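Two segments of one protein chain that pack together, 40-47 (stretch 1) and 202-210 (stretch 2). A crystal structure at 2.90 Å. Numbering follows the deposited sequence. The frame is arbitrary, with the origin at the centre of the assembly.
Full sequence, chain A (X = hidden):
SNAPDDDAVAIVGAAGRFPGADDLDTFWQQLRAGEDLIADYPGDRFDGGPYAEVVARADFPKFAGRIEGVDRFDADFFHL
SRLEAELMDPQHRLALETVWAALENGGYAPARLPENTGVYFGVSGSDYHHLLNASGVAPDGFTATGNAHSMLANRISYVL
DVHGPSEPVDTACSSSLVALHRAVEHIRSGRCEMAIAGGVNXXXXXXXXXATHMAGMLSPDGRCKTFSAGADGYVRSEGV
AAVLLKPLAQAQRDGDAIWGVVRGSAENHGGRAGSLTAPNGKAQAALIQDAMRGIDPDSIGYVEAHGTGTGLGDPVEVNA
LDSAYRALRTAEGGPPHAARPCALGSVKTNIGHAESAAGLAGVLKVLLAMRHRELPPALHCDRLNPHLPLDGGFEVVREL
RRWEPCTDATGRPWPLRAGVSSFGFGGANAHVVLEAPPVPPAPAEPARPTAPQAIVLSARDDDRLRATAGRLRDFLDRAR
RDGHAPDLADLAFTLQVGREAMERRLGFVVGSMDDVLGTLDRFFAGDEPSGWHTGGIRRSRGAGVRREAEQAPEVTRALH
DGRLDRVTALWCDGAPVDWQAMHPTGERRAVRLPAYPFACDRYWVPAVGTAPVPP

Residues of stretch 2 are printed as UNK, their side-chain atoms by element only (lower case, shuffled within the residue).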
ATOM      1  N   ASP A  40      17.772  -5.189 -26.284  1.00 60.07           N
ATOM      2  CA  ASP A  40      17.159  -4.076 -27.002  1.00 63.90           C
ATOM      3  C   ASP A  40      15.677  -3.956 -26.697  1.00 60.97           C
ATOM      4  O   ASP A  40      15.020  -4.949 -26.400  1.00 61.09           O
ATOM      5  CB  ASP A  40      17.353  -4.254 -28.510  1.00 78.76           C
ATOM      6  CG  ASP A  40      16.708  -5.535 -29.041  1.00 88.06           C
ATOM      7  OD1 ASP A  40      17.352  -6.614 -28.971  1.00 91.73           O
ATOM      8  OD2 ASP A  40      15.558  -5.455 -29.534  1.00 90.04           O
ATOM      9  N   TYR A  41      15.140  -2.747 -26.783  1.00 61.81           N
ATOM     10  CA  TYR A  41      13.696  -2.567 -26.658  1.00 58.47           C
ATOM     11  C   TYR A  41      13.154  -2.007 -27.967  1.00 60.78           C
ATOM     12  O   TYR A  41      13.773  -1.127 -28.551  1.00 67.12           O
ATOM     13  CB  TYR A  41      13.367  -1.639 -25.482  1.00 54.97           C
ATOM     14  CG  TYR A  41      11.912  -1.654 -25.075  1.00 46.54           C
ATOM     15  CD1 TYR A  41      11.399  -2.670 -24.294  1.00 44.31           C
ATOM     16  CD2 TYR A  41      11.051  -0.654 -25.488  1.00 50.47           C
ATOM     17  CE1 TYR A  41      10.067  -2.685 -23.927  1.00 43.83           C
ATOM     18  CE2 TYR A  41       9.718  -0.654 -25.127  1.00 48.30           C
ATOM     19  CZ  TYR A  41       9.227  -1.666 -24.343  1.00 46.92           C
ATOM     20  OH  TYR A  41       7.891  -1.651 -23.980  1.00 47.79           O
ATOM     21  N   PRO A  42      11.998  -2.502 -28.439  1.00 58.50           N
ATOM     22  CA  PRO A  42      11.106  -3.506 -27.846  1.00 57.05           C
ATOM     23  C   PRO A  42      11.405  -4.962 -28.183  1.00 61.03           C
ATOM     24  O   PRO A  42      11.205  -5.816 -27.324  1.00 62.60           O
ATOM     25  CB  PRO A  42       9.745  -3.129 -28.427  1.00 57.17           C
ATOM     26  CG  PRO A  42      10.071  -2.563 -29.774  1.00 54.68           C
ATOM     27  CD  PRO A  42      11.372  -1.837 -29.600  1.00 55.44           C
ATOM     28  N   GLY A  43      11.846  -5.248 -29.405  1.00 63.85           N
ATOM     29  CA  GLY A  43      11.928  -6.620 -29.864  1.00 61.87           C
ATOM     30  C   GLY A  43      10.594  -6.994 -30.485  1.00 64.69           C
ATOM     31  O   GLY A  43       9.800  -6.108 -30.829  1.00 64.59           O
ATOM     32  N   ASP A  44      10.340  -8.298 -30.601  1.00 71.35           N
ATOM     33  CA  ASP A  44       9.145  -8.823 -31.272  1.00 79.07           C
ATOM     34  C   ASP A  44       7.858  -8.616 -30.465  1.00 74.43           C
ATOM     35  O   ASP A  44       6.772  -9.019 -30.880  1.00 76.81           O
ATOM     36  CB  ASP A  44       9.328 -10.315 -31.568  1.00 92.69           C
ATOM     37  CG  ASP A  44       9.285 -11.175 -30.310  1.00100.66           C
ATOM     38  OD1 ASP A  44       8.978 -12.387 -30.430  1.00104.26           O
ATOM     39  OD2 ASP A  44       9.551 -10.642 -29.205  1.00100.86           O
ATOM     40  N   ARG A  45       8.008  -7.997 -29.304  1.00 68.84           N
ATOM     41  CA  ARG A  45       6.922  -7.714 -28.379  1.00 60.94           C
ATOM     42  C   ARG A  45       5.659  -7.137 -29.005  1.00 61.40           C
ATOM     43  O   ARG A  45       4.560  -7.564 -28.672  1.00 59.84           O
ATOM     44  CB  ARG A  45       7.443  -6.754 -27.313  1.00 54.49           C
ATOM     45  CG  ARG A  45       6.444  -6.338 -26.285  1.00 50.62           C
ATOM     46  CD  ARG A  45       7.179  -5.925 -25.020  1.00 49.55           C
ATOM     47  NE  ARG A  45       7.904  -7.053 -24.445  1.00 51.07           N
ATOM     48  CZ  ARG A  45       8.564  -7.009 -23.291  1.00 51.25           C
ATOM     49  NH1 ARG A  45       8.591  -5.874 -22.594  1.00 51.08           N
ATOM     50  NH2 ARG A  45       9.199  -8.094 -22.840  1.00 48.41           N
ATOM     51  N   PHE A  46       5.819  -6.168 -29.905  1.00 63.61           N
ATOM     52  CA  PHE A  46       4.676  -5.431 -30.434  1.00 64.35           C
ATOM     53  C   PHE A  46       4.435  -5.676 -31.893  1.00 71.37           C
ATOM     54  O   PHE A  46       3.584  -5.021 -32.495  1.00 75.22           O
ATOM     55  CB  PHE A  46       4.854  -3.926 -30.230  1.00 61.33           C
ATOM     56  CG  PHE A  46       5.066  -3.530 -28.810  1.00 57.72           C
ATOM     57  CD1 PHE A  46       4.142  -3.876 -27.846  1.00 56.60           C
ATOM     58  CD2 PHE A  46       6.175  -2.791 -28.443  1.00 56.99           C
ATOM     59  CE1 PHE A  46       4.329  -3.512 -26.534  1.00 56.72           C
ATOM     60  CE2 PHE A  46       6.373  -2.417 -27.129  1.00 56.11           C
ATOM     61  CZ  PHE A  46       5.449  -2.776 -26.170  1.00 56.27           C
ATOM     62  N   ASP A  47       5.184  -6.610 -32.460  1.00 74.95           N
ATOM     63  CA  ASP A  47       5.266  -6.709 -33.902  1.00 83.89           C
ATOM     64  C   ASP A  47       3.934  -7.092 -34.543  1.00 87.03           C
ATOM     65  O   ASP A  47       3.709  -6.813 -35.728  1.00 92.83           O
ATOM     66  CB  ASP A  47       6.368  -7.690 -34.307  1.00 92.28           C
ATOM     67  CG  ASP A  47       7.762  -7.151 -34.018  1.00 96.18           C
ATOM     68  OD1 ASP A  47       7.861  -6.128 -33.299  1.00 97.11           O
ATOM     69  OD2 ASP A  47       8.754  -7.732 -34.523  1.00 98.73           O
ATOM     70  N   UNK A 202       6.956  -4.706 -15.547  1.00 24.72           N
ATOM     71  CA  UNK A 202       6.997  -5.050 -16.954  1.00 35.78           C
ATOM     72  C   UNK A 202       6.891  -3.801 -17.813  1.00 40.57           C
ATOM     73  O   UNK A 202       6.102  -2.894 -17.527  1.00 44.97           O
ATOM     74  c   UNK A 202       5.879  -6.030 -17.301  1.00 36.91           C
ATOM     75  c   UNK A 202       6.003  -7.433 -16.704  1.00 34.86           C
ATOM     76  c   UNK A 202       4.829  -8.304 -17.087  1.00 37.09           C
ATOM     77  c   UNK A 202       7.261  -8.040 -17.225  1.00 35.96           C
ATOM     78  N   UNK A 203       7.700  -3.759 -18.863  1.00 41.67           N
ATOM     79  CA  UNK A 203       7.785  -2.592 -19.731  1.00 41.66           C
ATOM     80  C   UNK A 203       6.935  -2.791 -20.997  1.00 42.50           C
ATOM     81  O   UNK A 203       7.394  -3.367 -21.982  1.00 42.88           O
ATOM     82  c   UNK A 203       9.246  -2.331 -20.084  1.00 40.71           C
ATOM     83  c   UNK A 203      10.205  -2.549 -18.915  1.00 38.35           C
ATOM     84  c   UNK A 203      10.111  -1.392 -17.970  1.00 39.89           C
ATOM     85  c   UNK A 203      11.631  -2.683 -19.407  1.00 40.50           C
ATOM     86  N   UNK A 204       5.697  -2.307 -20.962  1.00 41.48           N
ATOM     87  CA  UNK A 204       4.735  -2.647 -21.994  1.00 41.75           C
ATOM     88  C   UNK A 204       4.220  -1.428 -22.738  1.00 47.89           C
ATOM     89  O   UNK A 204       3.288  -1.543 -23.539  1.00 51.46           O
ATOM     90  c   UNK A 204       4.698  -5.657 -21.698  1.00 43.66           C
ATOM     91  c   UNK A 204       3.971  -4.736 -20.711  1.00 43.91           C
ATOM     92  c   UNK A 204       2.771  -5.437 -20.096  1.00 43.17           C
ATOM     93  c   UNK A 204       3.564  -3.419 -21.383  1.00 41.51           C
ATOM     94  N   UNK A 205       4.820  -0.267 -22.479  1.00 47.65           N
ATOM     95  CA  UNK A 205       4.444   0.956 -23.198  1.00 46.44           C
ATOM     96  C   UNK A 205       5.570   1.977 -23.241  1.00 46.18           C
ATOM     97  O   UNK A 205       6.572   1.860 -22.540  1.00 46.03           O
ATOM     98  c   UNK A 205       3.213   1.608 -22.570  1.00 47.15           C
ATOM     99  o   UNK A 205       3.601   2.630 -21.655  1.00 51.79           O
ATOM    100  N   UNK A 206       5.369   2.993 -24.067  1.00 50.20           N
ATOM    101  CA  UNK A 206       6.344   4.054 -24.285  1.00 58.00           C
ATOM    102  C   UNK A 206       6.350   5.115 -23.194  1.00 61.51           C
ATOM    103  O   UNK A 206       7.404   5.649 -22.848  1.00 64.37           O
ATOM    104  c   UNK A 206       7.211   5.682 -25.937  1.00 65.18           C
ATOM    105  c   UNK A 206       5.906   3.751 -26.702  1.00 67.32           C
ATOM    106  c   UNK A 206       6.077   4.764 -25.608  1.00 63.01           C
ATOM    107  N   UNK A 207       5.159   5.416 -22.680  1.00 58.14           N
ATOM    108  CA  UNK A 207       4.934   6.507 -21.744  1.00 58.02           C
ATOM    109  C   UNK A 207       6.058   6.750 -20.740  1.00 53.40           C
ATOM    110  O   UNK A 207       6.645   7.836 -20.719  1.00 53.44           O
ATOM    111  o   UNK A 207       2.156   5.265 -22.564  1.00 69.37           O
ATOM    112  o   UNK A 207       1.707   7.339 -21.913  1.00 72.76           O
ATOM    113  c   UNK A 207       3.630   6.265 -20.980  1.00 63.94           C
ATOM    114  c   UNK A 207       2.410   6.292 -21.887  1.00 70.52           C
ATOM    115  N   UNK A 208       6.364   5.753 -19.913  1.00 45.57           N
ATOM    116  CA  UNK A 208       7.355   5.973 -18.869  1.00 41.87           C
ATOM    117  C   UNK A 208       8.767   6.062 -19.440  1.00 43.29           C
ATOM    118  O   UNK A 208       9.612   6.768 -18.902  1.00 44.44           O
ATOM    119  c   UNK A 208       7.300   4.882 -17.804  1.00 39.14           C
ATOM    120  o   UNK A 208       5.939   4.652 -17.436  1.00 41.86           O
ATOM    121  c   UNK A 208       8.080   5.296 -16.570  1.00 35.49           C
ATOM    122  N   UNK A 209       9.014   5.361 -20.539  1.00 44.46           N
ATOM    123  CA  UNK A 209      10.318   5.398 -21.195  1.00 46.05           C
ATOM    124  C   UNK A 209      10.652   6.819 -21.587  1.00 50.79           C
ATOM    125  O   UNK A 209      11.687   7.365 -21.200  1.00 55.01           O
ATOM    126  c   UNK A 209      11.398   0.391 -21.654  1.00 41.04           C
ATOM    127  c   UNK A 209      10.336   4.504 -22.436  1.00 40.98           C
ATOM    128  c   UNK A 209      11.976   2.760 -21.698  1.00 45.21           C
ATOM    129  c   UNK A 209      10.130   0.709 -22.124  1.00 41.17           C
ATOM    130  c   UNK A 209       9.790   2.054 -22.371  1.00 41.32           C
ATOM    131  c   UNK A 209      10.706   3.083 -22.156  1.00 39.49           C
ATOM    132  c   UNK A 209      12.331   1.421 -21.445  1.00 43.85           C
ATOM    133  N   UNK A 210       9.750   7.405 -22.363  1.00 52.38           N
ATOM    134  CA  UNK A 210       9.898   8.760 -22.859  1.00 55.28           C
ATOM    135  C   UNK A 210      10.085   9.732 -21.719  1.00 45.27           C
ATOM    136  O   UNK A 210      10.962  10.586 -21.758  1.00 53.53           O
ATOM    137  c   UNK A 210       8.685   9.149 -23.692  1.00 47.10           C
TER

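Position 202 carries four side-chain carbons, forked at the second. Its CA-to-CB bond points sideways to stretch 1 and its side chain makes no contact with stretch 1, so shape alone must name it: a chain that forks one carbon beyond CB is leucine, Leu202. It is buried, and its packing is settled mostly elsewhere in the structure.

Position 203 repeats the pattern, four carbons forked at the second. Its CB sits 3.9 Å from CE1 of Tyr41, an apolar contact made by the root of the side chain. The backbone does more: the carbonyl O of 203 lies 2.7 Å from Tyr41 OH and 2.8 Å from Arg45 NH1, and accepts a hydrogen bond from each. Neither bond depends on the side chain, so the fork again decides: Leu203.

At 204 there are once more four carbons, forked at the second. The CA-to-CB bond points away from stretch 1, yet the end of the side chain comes nearer, and one terminal carbon stands 4.0 Å from Arg45 NH1. The residue is Leu204, and that carbon is CD2. Its backbone O, meanwhile, approaches Phe46 CZ at 3.6 Å.

Position 205 has one carbon followed by one oxygen, the mark of serine. The CA-to-CB bond of Ser205 points away from stretch 1; what the residue offers there is its backbone N, 3.7 Å from Tyr41 OH.

Position 206 holds three carbons, the first carrying the other two. Branching at CB without oxygen means valine, Val206, buried, but not in contact with stretch 1. Its carbonyl O accepts a hydrogen bond from the backbone N of 210 at 3.0 Å.

At 207 two carbons lead to a pair of oxygens, a short carboxylate: Asp207. It is out of reach of stretch 1, but its OD2 accepts a hydrogen bond from Ser205 OG at 3.1 Å, linking two side chains within the stretch.

Position 208 has one carbon carrying an oxygen and a carbon, which is threonine. Thr208 is partly exposed and also beyond reach.

Position 209 shows one carbon and then a six-carbon ring. The CA-to-CB bond points toward stretch 1, and a ring carbon lies over one face of the Tyr41 ring; one carbon and a six-carbon ring without an oxygen make this Phe209. Its CE2 lies 3.3 Å from Tyr41 CE2, with ring centroids 4.4 Å apart and planes at 41°, an oblique pairing.

Position 210 has a single carbon, so it is alanine. Ala210 is buried but out of reach of stretch 1.

The contact is small, 289 Å² in all, and centres on Tyr41. Its ring packs against Phe209 while its hydroxyl reaches the O of Leu203, near the ring plane. Arg45 brings a second donor to that same oxygen. The rule to read is economical: one backbone acceptor serves two side-chain donors, and the Tyr41 ring adds apolar contacts with Leu203 CB and the Phe209 ring.

Stretch 2, residues 202-210: LLLSVDTFA
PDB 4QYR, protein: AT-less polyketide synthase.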